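Local coordinates for universal stress protein (Mycobacterium smegmatis, PDB 5AHW) that binds the second messenger cyclic AMP as a homodimeric universal stress protein, consistent with a role in nucleotide-dependent signalling, at residues Glu101-Glu105 with Val106-Leu110. Numbering follows the deposited sequence.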
loop_
_atom_site.group_PDB
_atom_site.type_symbol
_atom_site.label_atom_id
_atom_site.label_comp_id
_atom_site.label_asym_id
_atom_site.label_seq_id
_atom_site.Cartn_x
_atom_site.Cartn_y
_atom_site.Cartn_z
ATOM N N GLU B 101 12.806 10.325 3.059
ATOM C CA GLU B 101 13.855 10.999 2.292
ATOM C C GLU B 101 14.438 10.133 1.194
ATOM O O GLU B 101 14.740 10.639 0.119
ATOM C CB GLU B 101 14.963 11.511 3.209
ATOM C CG GLU B 101 14.436 12.558 4.180
ATOM C CD GLU B 101 15.441 13.014 5.235
ATOM O OE1 GLU B 101 16.666 12.657 5.168
ATOM O OE2 GLU B 101 14.933 13.715 6.164
ATOM N N LEU B 102 14.622 8.848 1.470
ATOM C CA LEU B 102 15.220 7.961 0.490
ATOM C C LEU B 102 14.320 7.898 -0.716
ATOM O O LEU B 102 14.737 7.911 -1.838
ATOM C CB LEU B 102 15.478 6.565 1.072
ATOM C CG LEU B 102 15.814 5.430 0.106
ATOM C CD1 LEU B 102 17.093 5.766 -0.666
ATOM C CD2 LEU B 102 16.009 4.162 0.875
ATOM N N ALA B 103 13.049 7.865 -0.449
ATOM C CA ALA B 103 12.062 7.740 -1.487
ATOM C C ALA B 103 12.009 8.961 -2.416
ATOM O O ALA B 103 11.931 8.784 -3.664
ATOM C CB ALA B 103 10.711 7.455 -0.857
ATOM N N ASP B 104 12.061 10.174 -1.844
ATOM C CA ASP B 104 12.271 11.376 -2.620
ATOM C C ASP B 104 13.550 11.353 -3.456
ATOM O O ASP B 104 13.534 11.772 -4.637
ATOM C CB ASP B 104 12.354 12.612 -1.730
ATOM C CG ASP B 104 11.018 13.039 -1.214
ATOM O OD1 ASP B 104 10.006 12.450 -1.631
ATOM O OD2 ASP B 104 10.980 13.984 -0.387
ATOM N N GLU B 105 14.645 10.907 -2.839
ATOM C CA GLU B 105 15.982 10.902 -3.470
ATOM C C GLU B 105 15.970 9.978 -4.679
ATOM O O GLU B 105 16.485 10.344 -5.686
ATOM C CB GLU B 105 17.081 10.454 -2.458
ATOM C CG GLU B 105 18.525 10.376 -2.953
ATOM C CD GLU B 105 19.321 9.142 -2.454
ATOM O OE1 GLU B 105 19.366 8.905 -1.216
ATOM O OE2 GLU B 105 19.918 8.402 -3.295
ATOM N N VAL B 106 15.374 8.782 -4.590
ATOM C CA VAL B 106 15.440 7.846 -5.703
ATOM C C VAL B 106 14.205 7.890 -6.593
ATOM O O VAL B 106 14.051 7.094 -7.527
ATOM C CB VAL B 106 15.776 6.439 -5.222
ATOM C CG1 VAL B 106 17.009 6.522 -4.331
ATOM C CG2 VAL B 106 14.567 5.762 -4.518
ATOM N N LYS B 107 13.350 8.873 -6.345
ATOM C CA LYS B 107 12.138 9.047 -7.127
ATOM C C LYS B 107 11.299 7.765 -7.091
ATOM O O LYS B 107 10.842 7.255 -8.114
ATOM C CB LYS B 107 12.494 9.503 -8.528
ATOM C CG LYS B 107 13.118 10.908 -8.486
ATOM C CD LYS B 107 13.572 11.448 -9.859
ATOM C CE LYS B 107 14.587 12.602 -9.665
ATOM N NZ LYS B 107 15.675 12.578 -10.702
ATOM N N ALA B 108 11.085 7.251 -5.894
ATOM C CA ALA B 108 10.412 5.954 -5.754
ATOM C C ALA B 108 8.948 6.053 -6.187
ATOM O O ALA B 108 8.323 7.061 -5.993
ATOM C CB ALA B 108 10.468 5.504 -4.328
ATOM N N ASP B 109 8.427 5.009 -6.804
ATOM C CA ASP B 109 7.052 4.974 -7.231
ATOM C C ASP B 109 6.251 4.379 -6.107
ATOM O O ASP B 109 5.039 4.579 -6.030
ATOM C CB ASP B 109 6.925 4.054 -8.445
ATOM C CG ASP B 109 7.786 4.480 -9.568
ATOM O OD1 ASP B 109 7.570 5.610 -10.024
ATOM O OD2 ASP B 109 8.691 3.735 -9.986
ATOM N N LEU B 110 6.903 3.601 -5.256
ATOM C CA LEU B 110 6.203 3.005 -4.130
ATOM C C LEU B 110 7.136 2.771 -2.939
ATOM O O LEU B 110 8.280 2.334 -3.075
ATOM C CB LEU B 110 5.604 1.670 -4.569
ATOM C CG LEU B 110 4.912 0.803 -3.509
ATOM C CD1 LEU B 110 3.574 1.424 -3.180
ATOM C CD2 LEU B 110 4.745 -0.636 -3.971
#
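A chi1 of 167° swings the L102 side chain to the side away from its amide nitrogen, and V106 turns CG1 away from its own carbonyl carbon; two branched side chains one turn apart in sequence are thus brought into contact, CD1 of L102 lying 3.7 Å from CG1 of V106. They meet at a Schellman motif, a common alpha-helix ending, here of helix 95-105 before strand 110-114 of the parallel sheet. K107 is the C-prime residue, and its positive phi (56°) turns the chain so that the amides after the helix point back at O of A103 and O of D104. The N-H of V106 still makes a helical bond to O of L102, at 3.0 Å. One residue further along, O of A103 receives the amide of A108 at 2.8 Å, almost straight at 175° and in the carbonyl plane; the companion bond from N of K107 to O of D104 is weak. The reversal also lays the methyl of A108 against that of A103, CB to CB 4.0 Å. L102, V106 and A108 all pack on V8 of strand 6-10, one apolar seat on the sheet. At the more open margin E105, bent at chi2, crosses V106 and sets OE2 3.6 Å from CG1 of that valine.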